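Local atomic coordinates of Lpg2148(MvcA) (Legionella pneumophila subsp. pneumophila str. Philadelphia 1, PDB entry 6K11), a protein that probably acts as a deamidase-type effector that removes ubiquitin from the host conjugating enzyme UBE2N and thereby regulates its activity. Residues I126-P131 and F227-H232; T94-L99 and R326-I331; I122-D127 and F234-P239; P131-V136 and S193-F198. All blocks are in the same frame, centred on the assembly; numbering follows the deposited sequence.

Contact 1 of 4, residues I126-P131 and F227-H232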
# COMPACT_ATOMS: atom_id res chain seq x y z
N ILE A 126 -2.95 5.19 -4.80
CA ILE A 126 -4.09 4.66 -5.54
C ILE A 126 -4.99 3.96 -4.54
O ILE A 126 -4.54 3.07 -3.81
CB ILE A 126 -3.66 3.68 -6.64
CG1 ILE A 126 -2.49 4.22 -7.46
CG2 ILE A 126 -4.86 3.31 -7.53
CD1 ILE A 126 -2.87 5.27 -8.44
N ASP A 127 -6.26 4.36 -4.50
CA ASP A 127 -7.27 3.76 -3.65
C ASP A 127 -8.26 2.98 -4.50
O ASP A 127 -8.54 3.35 -5.64
CB ASP A 127 -8.05 4.81 -2.86
CG ASP A 127 -7.19 5.56 -1.87
OD1 ASP A 127 -6.22 4.95 -1.37
OD2 ASP A 127 -7.48 6.74 -1.59
N ARG A 128 -8.80 1.91 -3.94
CA ARG A 128 -9.91 1.20 -4.57
C ARG A 128 -11.15 1.35 -3.70
O ARG A 128 -11.06 1.45 -2.48
CB ARG A 128 -9.59 -0.27 -4.77
CG ARG A 128 -9.33 -1.02 -3.49
CD ARG A 128 -8.86 -2.42 -3.81
NE ARG A 128 -9.12 -3.34 -2.71
CZ ARG A 128 -8.26 -3.58 -1.73
NH1 ARG A 128 -7.08 -2.97 -1.72
NH2 ARG A 128 -8.59 -4.44 -0.78
N GLU A 129 -12.31 1.37 -4.35
CA GLU A 129 -13.58 1.53 -3.66
C GLU A 129 -14.13 0.15 -3.31
O GLU A 129 -14.41 -0.66 -4.21
CB GLU A 129 -14.57 2.32 -4.51
CG GLU A 129 -15.75 2.87 -3.73
CD GLU A 129 -16.80 3.49 -4.63
OE1 GLU A 129 -16.94 3.00 -5.77
OE2 GLU A 129 -17.48 4.45 -4.20
N ASP A 130 -14.29 -0.11 -2.02
CA ASP A 130 -14.54 -1.46 -1.52
C ASP A 130 -15.65 -1.42 -0.47
O ASP A 130 -15.42 -1.69 0.72
CB ASP A 130 -13.25 -2.03 -0.93
CG ASP A 130 -13.37 -3.49 -0.55
OD1 ASP A 130 -14.08 -4.24 -1.26
OD2 ASP A 130 -12.75 -3.89 0.45
N PRO A 131 -16.89 -1.11 -0.87
CA PRO A 131 -18.01 -1.07 0.11
C PRO A 131 -18.37 -2.48 0.57
O PRO A 131 -18.00 -3.46 -0.09
CB PRO A 131 -19.16 -0.43 -0.69
CG PRO A 131 -18.85 -0.79 -2.13
CD PRO A 131 -17.34 -0.79 -2.24
N PHE A 227 -15.35 4.18 2.15
CA PHE A 227 -15.23 2.85 1.54
C PHE A 227 -13.92 2.66 0.78
O PHE A 227 -13.67 1.56 0.27
CB PHE A 227 -16.39 2.61 0.58
CG PHE A 227 -17.74 2.69 1.22
CD1 PHE A 227 -17.95 2.15 2.48
CD2 PHE A 227 -18.80 3.29 0.56
CE1 PHE A 227 -19.21 2.22 3.07
CE2 PHE A 227 -20.06 3.36 1.14
CZ PHE A 227 -20.26 2.83 2.40
N TRP A 228 -13.11 3.70 0.66
CA TRP A 228 -11.88 3.60 -0.12
C TRP A 228 -10.76 3.01 0.74
O TRP A 228 -10.65 3.29 1.94
CB TRP A 228 -11.47 4.98 -0.64
CG TRP A 228 -12.45 5.55 -1.64
CD1 TRP A 228 -13.53 6.35 -1.37
CD2 TRP A 228 -12.43 5.36 -3.06
NE1 TRP A 228 -14.18 6.68 -2.55
CE2 TRP A 228 -13.53 6.08 -3.60
CE3 TRP A 228 -11.60 4.65 -3.94
CZ2 TRP A 228 -13.80 6.11 -4.97
CZ3 TRP A 228 -11.87 4.68 -5.30
CH2 TRP A 228 -12.97 5.40 -5.80
N ILE A 229 -9.94 2.16 0.12
CA ILE A 229 -8.81 1.53 0.82
C ILE A 229 -7.59 1.56 -0.09
O ILE A 229 -7.70 1.43 -1.31
CB ILE A 229 -9.17 0.10 1.26
CG1 ILE A 229 -8.02 -0.55 2.03
CG2 ILE A 229 -9.57 -0.76 0.08
CD1 ILE A 229 -8.40 -1.92 2.57
N GLY A 230 -6.41 1.74 0.51
CA GLY A 230 -5.16 1.81 -0.23
C GLY A 230 -4.91 0.60 -1.12
O GLY A 230 -5.00 -0.55 -0.68
N SER A 231 -4.62 0.86 -2.39
CA SER A 231 -4.28 -0.19 -3.34
C SER A 231 -2.81 -0.20 -3.70
O SER A 231 -2.21 -1.27 -3.86
CB SER A 231 -5.13 -0.03 -4.62
OG SER A 231 -4.91 -1.10 -5.54
N HIS A 232 -2.18 0.97 -3.82
CA HIS A 232 -0.80 1.03 -4.28
C HIS A 232 -0.26 2.40 -3.93
O HIS A 232 -1.01 3.36 -3.74
CB HIS A 232 -0.72 0.75 -5.80
CG HIS A 232 0.69 0.61 -6.32
ND1 HIS A 232 1.68 -0.05 -5.62
CD2 HIS A 232 1.25 1.02 -7.49
CE1 HIS A 232 2.80 -0.01 -6.32
NE2 HIS A 232 2.57 0.62 -7.46
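I126 meets two successive residues of the partner strand, S231 and H232, in a classic beta bulge. I126 O accepts from S231 N at 2.6 Å, in the carbonyl plane, and from H232 N at 3.2 Å, while I126 N gives a nearly straight bond to H232 O. Beyond the bulge the antiparallel ladder runs on through the hydrogen-bonded pair R128-I229 to D130 N, which reaches F227 O at 2.9 Å.

The tight part lies on the face of E129 and W228. E129 CB sits over the six-membered ring of the indole, 3.6 Å from its centroid and 8° off the ring normal, with CG beside CE2. D127 O lies at the edge of the same ring; W228 CE3 also comes within 3.3 Å of R128 C. R326 adds a cation-pi contact to this tryptophan. Farther out, P131 CB rests over one face of the F227 ring.

The looser side carries R128 and G230. R128 CG takes the crowded position between backbone N and carbonyl carbon (chi1 61°), and its chain runs alongside I229. I229 CG2 then lies over the centre of the guanidinium, 3.6 Å from CZ. R128 NH1 comes within 3.4 Å of G230 O at too poor an angle for a hydrogen bond, and G230 itself is exposed.

D127, S231 and H232 find their polar partners elsewhere, in K328 and R326, in Y301 and in Q253. Across the contact, cohesion therefore rests on backbone bonds and on carbon against flat groups, whereas these polar ends tie the strand pair to its surroundings.

Contact 2 of 4, residues T94-L99 and R326-I331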
# COMPACT_ATOMS: atom_id res chain seq x y z
N THR A 94 1.28 16.45 4.85
CA THR A 94 0.63 17.24 3.82
C THR A 94 -0.52 16.44 3.23
O THR A 94 -0.43 15.22 3.09
CB THR A 94 1.63 17.63 2.72
OG1 THR A 94 2.71 18.37 3.29
CG2 THR A 94 0.95 18.52 1.67
N LYS A 95 -1.61 17.13 2.89
CA LYS A 95 -2.77 16.44 2.34
C LYS A 95 -2.51 16.00 0.90
O LYS A 95 -1.76 16.62 0.14
CB LYS A 95 -4.01 17.34 2.40
CG LYS A 95 -3.81 18.72 1.81
CD LYS A 95 -4.20 18.80 0.33
CE LYS A 95 -4.31 20.28 -0.10
NZ LYS A 95 -3.95 20.49 -1.51
N TYR A 96 -3.16 14.90 0.53
CA TYR A 96 -3.21 14.48 -0.87
C TYR A 96 -4.28 15.26 -1.62
O TYR A 96 -5.32 15.62 -1.06
CB TYR A 96 -3.51 12.98 -0.97
CG TYR A 96 -2.34 12.05 -0.67
CD1 TYR A 96 -1.39 11.76 -1.66
CD2 TYR A 96 -2.20 11.44 0.58
CE1 TYR A 96 -0.32 10.90 -1.41
CE2 TYR A 96 -1.13 10.57 0.84
CZ TYR A 96 -0.20 10.31 -0.17
OH TYR A 96 0.87 9.46 0.06
N GLU A 97 -4.01 15.54 -2.90
CA GLU A 97 -5.00 16.10 -3.81
C GLU A 97 -5.47 15.05 -4.81
O GLU A 97 -4.68 14.27 -5.35
CB GLU A 97 -4.44 17.32 -4.55
CG GLU A 97 -4.55 18.57 -3.72
CD GLU A 97 -3.88 19.75 -4.39
OE1 GLU A 97 -2.70 19.98 -4.01
OE2 GLU A 97 -4.49 20.42 -5.26
N ALA A 98 -6.78 15.01 -5.05
CA ALA A 98 -7.28 14.13 -6.09
C ALA A 98 -6.79 14.60 -7.45
O ALA A 98 -6.77 15.80 -7.75
CB ALA A 98 -8.82 14.08 -6.04
N LEU A 99 -6.35 13.65 -8.28
CA LEU A 99 -6.02 13.96 -9.66
C LEU A 99 -7.30 14.35 -10.40
O LEU A 99 -8.30 13.63 -10.34
CB LEU A 99 -5.35 12.76 -10.34
CG LEU A 99 -4.78 12.97 -11.75
CD1 LEU A 99 -3.63 13.98 -11.73
CD2 LEU A 99 -4.32 11.65 -12.38
N ARG A 326 -9.13 5.45 -7.68
CA ARG A 326 -8.89 6.89 -7.74
C ARG A 326 -7.42 7.15 -7.44
O ARG A 326 -6.78 6.39 -6.71
CB ARG A 326 -9.77 7.66 -6.75
CG ARG A 326 -9.48 7.38 -5.31
CD ARG A 326 -10.21 8.38 -4.43
NE ARG A 326 -9.87 8.19 -3.03
CZ ARG A 326 -10.65 8.54 -2.01
NH1 ARG A 326 -11.83 9.11 -2.25
NH2 ARG A 326 -10.25 8.33 -0.77
N VAL A 327 -6.91 8.23 -8.01
CA VAL A 327 -5.50 8.60 -7.92
C VAL A 327 -5.41 9.93 -7.19
O VAL A 327 -6.11 10.89 -7.55
CB VAL A 327 -4.86 8.71 -9.32
CG1 VAL A 327 -3.36 8.94 -9.20
CG2 VAL A 327 -5.17 7.47 -10.16
N LYS A 328 -4.55 9.99 -6.18
CA LYS A 328 -4.26 11.23 -5.47
C LYS A 328 -2.76 11.38 -5.36
O LYS A 328 -2.01 10.40 -5.44
CB LYS A 328 -4.92 11.27 -4.07
CG LYS A 328 -4.69 10.05 -3.23
CD LYS A 328 -5.67 9.95 -2.03
CE LYS A 328 -5.14 8.93 -1.02
NZ LYS A 328 -6.12 8.44 -0.02
N PHE A 329 -2.31 12.63 -5.18
CA PHE A 329 -0.90 12.95 -5.26
C PHE A 329 -0.58 14.12 -4.35
O PHE A 329 -1.45 14.91 -3.97
CB PHE A 329 -0.48 13.29 -6.69
CG PHE A 329 -1.02 14.61 -7.16
CD1 PHE A 329 -0.29 15.79 -6.96
CD2 PHE A 329 -2.27 14.69 -7.76
CE1 PHE A 329 -0.80 17.01 -7.37
CE2 PHE A 329 -2.78 15.92 -8.17
CZ PHE A 329 -2.04 17.08 -7.97
N LYS A 330 0.70 14.22 -4.01
CA LYS A 330 1.24 15.37 -3.31
C LYS A 330 2.66 15.57 -3.82
O LYS A 330 3.33 14.62 -4.24
CB LYS A 330 1.21 15.17 -1.80
CG LYS A 330 2.03 14.00 -1.31
CD LYS A 330 2.18 14.08 0.20
CE LYS A 330 1.71 12.84 0.90
NZ LYS A 330 1.30 13.11 2.31
N ILE A 331 3.11 16.82 -3.82
CA ILE A 331 4.34 17.17 -4.53
C ILE A 331 5.17 18.12 -3.68
O ILE A 331 4.64 18.94 -2.92
CB ILE A 331 4.00 17.76 -5.92
CG1 ILE A 331 5.28 18.06 -6.70
CG2 ILE A 331 3.10 18.99 -5.78
CD1 ILE A 331 5.04 18.42 -8.16
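E97 and F329 form the hydrogen-bonded pair of a short antiparallel bridge that adds 97-98 as an outermost strand of the five-stranded sheet, beside strand 325-333.

Backbone bonds come first. E97 N reaches F329 O at 2.8 Å, almost straight, F329 N returns a bond to E97 O, and L99 N continues the ladder to V327 O at 2.9 Å.

Apolar contacts sit on the side of F329. E97 CB lies over one face of its ring, offset toward the rim, and L99 CA is at the edge; L99 CD1 approaches CE2 at 4.1 Å, the two side chains crossing at about a right angle. Helix 104-111 packs against L99 and F329 through L106.

Lysine chains sandwich the Y96 ring, with K328 CE over one face and K330 CE over the other. The K328 ammonium goes on to a salt bridge with D127. The bend of K330 at chi3 (124°) sets CE over the ring; NZ, 4.2 Å from the Y96 centroid, makes a cation-pi contact. The charge sits at the C-terminal end of helix 85-93, whose carbonyls may favour it electrostatically, and NZ also bonds F91 O. Within this contact, K330 NZ donates to T94 O at 2.8 Å.

Contact 3 of 4, residues I122-D127 and F234-P239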
# COMPACT_ATOMS: atom_id res chain seq x y z
N ILE A 122 7.11 13.64 -6.48
CA ILE A 122 5.67 13.44 -6.39
C ILE A 122 5.42 12.09 -5.76
O ILE A 122 6.04 11.09 -6.15
CB ILE A 122 5.00 13.52 -7.78
CG1 ILE A 122 5.53 14.71 -8.58
CG2 ILE A 122 3.48 13.55 -7.62
CD1 ILE A 122 5.16 14.63 -10.05
N ARG A 123 4.55 12.05 -4.76
CA ARG A 123 4.14 10.79 -4.16
C ARG A 123 2.68 10.55 -4.53
O ARG A 123 1.85 11.46 -4.41
CB ARG A 123 4.30 10.82 -2.63
CG ARG A 123 3.88 9.51 -1.98
CD ARG A 123 4.30 9.38 -0.51
NE ARG A 123 3.86 8.09 0.05
CZ ARG A 123 4.46 7.47 1.06
NH1 ARG A 123 5.55 7.99 1.63
NH2 ARG A 123 4.01 6.30 1.50
N PHE A 124 2.38 9.34 -5.00
CA PHE A 124 1.04 8.97 -5.44
C PHE A 124 0.47 7.90 -4.54
O PHE A 124 1.19 7.03 -4.04
CB PHE A 124 1.02 8.42 -6.86
CG PHE A 124 1.37 9.41 -7.92
CD1 PHE A 124 2.69 9.62 -8.27
CD2 PHE A 124 0.37 10.12 -8.57
CE1 PHE A 124 3.02 10.54 -9.26
CE2 PHE A 124 0.70 11.03 -9.56
CZ PHE A 124 2.03 11.24 -9.91
N GLU A 125 -0.85 7.93 -4.38
CA GLU A 125 -1.59 6.88 -3.70
C GLU A 125 -2.78 6.48 -4.57
O GLU A 125 -3.52 7.35 -5.05
CB GLU A 125 -2.06 7.34 -2.31
CG GLU A 125 -2.74 6.26 -1.49
CD GLU A 125 -1.76 5.30 -0.82
OE1 GLU A 125 -0.56 5.67 -0.67
OE2 GLU A 125 -2.19 4.19 -0.43
N ILE A 126 -2.95 5.19 -4.80
CA ILE A 126 -4.09 4.66 -5.54
C ILE A 126 -4.99 3.96 -4.54
O ILE A 126 -4.54 3.07 -3.81
CB ILE A 126 -3.66 3.68 -6.64
CG1 ILE A 126 -2.49 4.22 -7.46
CG2 ILE A 126 -4.86 3.31 -7.53
CD1 ILE A 126 -2.87 5.27 -8.44
N ASP A 127 -6.26 4.36 -4.50
CA ASP A 127 -7.27 3.76 -3.65
C ASP A 127 -8.26 2.98 -4.50
O ASP A 127 -8.54 3.35 -5.64
CB ASP A 127 -8.05 4.81 -2.86
CG ASP A 127 -7.19 5.56 -1.87
OD1 ASP A 127 -6.22 4.95 -1.37
OD2 ASP A 127 -7.48 6.74 -1.59
N PHE A 234 3.41 4.88 -4.88
CA PHE A 234 4.65 5.00 -5.63
C PHE A 234 5.05 6.46 -5.66
O PHE A 234 4.30 7.34 -5.25
CB PHE A 234 4.54 4.43 -7.07
CG PHE A 234 3.54 5.14 -7.97
CD1 PHE A 234 2.18 4.83 -7.91
CD2 PHE A 234 3.97 6.06 -8.93
CE1 PHE A 234 1.27 5.46 -8.75
CE2 PHE A 234 3.07 6.67 -9.78
CZ PHE A 234 1.70 6.37 -9.69
N THR A 235 6.27 6.70 -6.14
CA THR A 235 6.78 8.05 -6.26
C THR A 235 7.28 8.26 -7.68
O THR A 235 7.57 7.31 -8.41
CB THR A 235 7.89 8.33 -5.23
OG1 THR A 235 8.91 7.31 -5.33
CG2 THR A 235 7.33 8.34 -3.82
N ILE A 236 7.37 9.52 -8.06
CA ILE A 236 7.97 9.92 -9.32
C ILE A 236 8.92 11.07 -9.00
O ILE A 236 8.56 11.98 -8.25
CB ILE A 236 6.91 10.35 -10.36
CG1 ILE A 236 6.21 9.11 -10.94
CG2 ILE A 236 7.58 11.16 -11.49
CD1 ILE A 236 5.15 9.46 -11.96
N TYR A 237 10.12 11.00 -9.56
CA TYR A 237 11.14 12.02 -9.34
C TYR A 237 11.44 12.69 -10.67
O TYR A 237 11.69 12.01 -11.67
CB TYR A 237 12.40 11.41 -8.73
CG TYR A 237 13.56 12.37 -8.53
CD1 TYR A 237 13.41 13.53 -7.78
CD2 TYR A 237 14.80 12.09 -9.10
CE1 TYR A 237 14.49 14.41 -7.59
CE2 TYR A 237 15.87 12.96 -8.92
CZ TYR A 237 15.71 14.12 -8.17
OH TYR A 237 16.78 14.98 -8.00
N ILE A 238 11.39 14.01 -10.70
CA ILE A 238 11.65 14.79 -11.90
C ILE A 238 12.84 15.71 -11.63
O ILE A 238 12.69 16.79 -11.06
CB ILE A 238 10.41 15.60 -12.34
CG1 ILE A 238 9.20 14.67 -12.49
CG2 ILE A 238 10.70 16.31 -13.66
CD1 ILE A 238 7.86 15.38 -12.37
N PRO A 239 14.05 15.29 -12.00
CA PRO A 239 15.23 16.10 -11.72
C PRO A 239 15.36 17.26 -12.70
O PRO A 239 14.83 17.25 -13.81
CB PRO A 239 16.39 15.11 -11.90
CG PRO A 239 15.86 14.09 -12.89
CD PRO A 239 14.38 13.99 -12.61
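F124 and F234 pack against each other on one face of the sheet, their ring planes 11° apart but slid so far that the rings barely overlap, with centroids 4.7 Å apart. What covers the F234 ring is F124 CB, 3.7 Å from the centroid and over the face. Ring carbons meet at F124 CD1 and F234 CE2, 3.3 Å apart, a close approach.

Isoleucines continue the row. I236 CD1 touches F124 CE1 at 3.6 Å, and I126 CD1 comes to the edge of the F234 ring. At the far end I122 CD1 meets I238 CD1, also at 3.6 Å, methyl against methyl. The paired phenylalanines start on different courses, F234 CG between backbone N and carbonyl carbon (chi1 63°), F124 CG anti to its carbonyl carbon (chi1 -67°), which fits the slid rings.

The backbone sets this register. I122 and I236 exchange two bonds of 2.8 Å; F124 N also reaches F234 O at 2.8 Å, nearly along the C=O axis, and the return bond from F234 N to F124 O is longer, 3.2 Å.

In the next shell, Y281 and L285 of helix 278-288 pack on the phenylalanine row, joined by F305, and F329 of the adjacent strand abuts F124. On the other face R123 CG rests near T235 CG2; helix 71-83 lies against both residues, and its N76 accepts from R123 NH1. Two regular antiparallel strands with helices on both faces make this the buried middle of the protein's central alpha/beta core, consistent with the papain-like fold of related deamidases.

Contact 4 of 4, residues P131-V136 and S193-F198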
# COMPACT_ATOMS: atom_id res chain seq x y z
N PRO A 131 -16.89 -1.11 -0.87
CA PRO A 131 -18.01 -1.07 0.11
C PRO A 131 -18.37 -2.48 0.57
O PRO A 131 -18.00 -3.46 -0.09
CB PRO A 131 -19.16 -0.43 -0.69
CG PRO A 131 -18.85 -0.79 -2.13
CD PRO A 131 -17.34 -0.79 -2.24
N PRO A 132 -19.08 -2.62 1.70
CA PRO A 132 -19.52 -3.95 2.13
C PRO A 132 -20.49 -4.54 1.12
O PRO A 132 -21.21 -3.82 0.42
CB PRO A 132 -20.21 -3.69 3.47
CG PRO A 132 -20.69 -2.27 3.37
CD PRO A 132 -19.61 -1.56 2.58
N ILE A 133 -20.49 -5.87 1.02
CA ILE A 133 -21.35 -6.55 0.06
C ILE A 133 -22.22 -7.61 0.71
O ILE A 133 -23.03 -8.23 0.01
CB ILE A 133 -20.54 -7.18 -1.10
CG1 ILE A 133 -19.51 -8.17 -0.56
CG2 ILE A 133 -19.89 -6.10 -1.97
CD1 ILE A 133 -19.10 -9.26 -1.59
N VAL A 134 -22.06 -7.88 2.00
CA VAL A 134 -22.93 -8.86 2.65
C VAL A 134 -23.48 -8.30 3.96
O VAL A 134 -22.89 -7.43 4.61
CB VAL A 134 -22.25 -10.23 2.92
CG1 VAL A 134 -21.74 -10.88 1.60
CG2 VAL A 134 -21.15 -10.11 3.94
N LEU A 135 -24.65 -8.83 4.32
CA LEU A 135 -25.29 -8.64 5.61
C LEU A 135 -25.16 -9.94 6.39
O LEU A 135 -25.33 -11.02 5.82
CB LEU A 135 -26.76 -8.26 5.43
CG LEU A 135 -27.71 -8.51 6.60
CD1 LEU A 135 -27.39 -7.54 7.73
CD2 LEU A 135 -29.16 -8.37 6.16
N VAL A 136 -24.83 -9.84 7.67
CA VAL A 136 -24.70 -11.02 8.54
C VAL A 136 -25.70 -10.89 9.67
O VAL A 136 -25.64 -9.93 10.45
CB VAL A 136 -23.28 -11.19 9.10
CG1 VAL A 136 -23.24 -12.37 10.07
CG2 VAL A 136 -22.25 -11.36 7.96
N SER A 193 -26.66 -11.17 0.48
CA SER A 193 -26.04 -10.18 -0.39
C SER A 193 -26.76 -8.84 -0.27
O SER A 193 -27.99 -8.78 -0.14
CB SER A 193 -26.07 -10.65 -1.84
OG SER A 193 -25.41 -9.72 -2.69
N LEU A 194 -25.99 -7.75 -0.31
CA LEU A 194 -26.53 -6.41 -0.35
C LEU A 194 -26.64 -5.87 -1.77
O LEU A 194 -27.04 -4.71 -1.95
CB LEU A 194 -25.66 -5.46 0.49
CG LEU A 194 -25.33 -5.80 1.94
CD1 LEU A 194 -24.26 -4.85 2.48
CD2 LEU A 194 -26.58 -5.72 2.81
N CYS A 195 -26.30 -6.68 -2.78
CA CYS A 195 -26.17 -6.21 -4.15
C CYS A 195 -27.12 -6.88 -5.13
O CYS A 195 -27.16 -6.46 -6.29
CB CYS A 195 -24.74 -6.45 -4.67
SG CYS A 195 -23.48 -6.19 -3.43
N ASP A 196 -27.86 -7.91 -4.70
CA ASP A 196 -28.80 -8.65 -5.54
C ASP A 196 -29.79 -7.70 -6.20
O ASP A 196 -30.61 -7.08 -5.50
CB ASP A 196 -29.54 -9.70 -4.71
CG ASP A 196 -30.05 -10.85 -5.55
OD1 ASP A 196 -30.57 -10.58 -6.65
OD2 ASP A 196 -29.93 -12.02 -5.11
N PRO A 197 -29.74 -7.53 -7.52
CA PRO A 197 -30.66 -6.60 -8.18
C PRO A 197 -32.09 -7.09 -8.24
O PRO A 197 -33.01 -6.27 -8.33
CB PRO A 197 -30.06 -6.45 -9.60
CG PRO A 197 -28.69 -7.12 -9.52
CD PRO A 197 -28.82 -8.17 -8.48
N PHE A 198 -32.31 -8.41 -8.17
CA PHE A 198 -33.67 -8.92 -8.05
C PHE A 198 -34.26 -8.59 -6.69
O PHE A 198 -35.41 -8.14 -6.58
CB PHE A 198 -33.69 -10.43 -8.31
CG PHE A 198 -33.73 -10.79 -9.77
CD1 PHE A 198 -34.13 -9.86 -10.72
CD2 PHE A 198 -33.36 -12.06 -10.19
CE1 PHE A 198 -34.17 -10.20 -12.07
CE2 PHE A 198 -33.39 -12.40 -11.53
CZ PHE A 198 -33.80 -11.47 -12.47
O HOH W 1 -22.98 -9.83 -2.19
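The peptide between I133 and V134 is the flat group of this contact, and L194 engages it closely. L194 N donates to I133 O at 3.0 Å from above the carbonyl plane, 51° out of it, yet the N-H points almost straight at the oxygen. A bound water also donates to I133 O, at 2.7 Å.

The two branches of L194 spread along the strand. With CG anti to its own carbonyl carbon (chi1 -53°), that atom packs against the I133-V134 backbone, 3.7 Å from V134 C. CD1 goes to V134 O at 3.6 Å, with P132 CB farther off, and CD2 to L135 CB at 3.7 Å. C195 SG reaches I133 CG2 at 3.9 Å on the exposed side of the contact. S193 OG accepts from C195 N, an ST turn that carries the chain out of its bridge with V134.

Within the MvcA insertion domain this contact joins edge strand 192-193 to strand 134-137. V215 of helix 206-220 also packs on L194, and I214 on L135. A single direct hydrogen bond crosses the contact and the rest is largely the L194 side chain, so hold depends mostly on apolar packing, while I133 O is served by both L194 N and the water.

How the contacts relate
Contacts 1, 2 and 3 share one antiparallel sheet, in which strand 120-129 lies between strands 325-333 and 228-238. Contacts 1 and 3 are successive portions of the same strand pair, their centres about 17 Å apart, while contact 2, its centre about 9 Å from that of contact 3, adds the edge strand 97-98. D127 links contacts 1 and 2. Along the chain contact 2 is widest and encloses contact 3, then contact 1, with contact 4 innermost. Contact 4, about 35 Å from contact 3 between centres, belongs to the mixed sheet of the insertion domain. The chain leaves the central sheet at P131 and returns at F227, making contact 1 the two-stranded passage to the insertion.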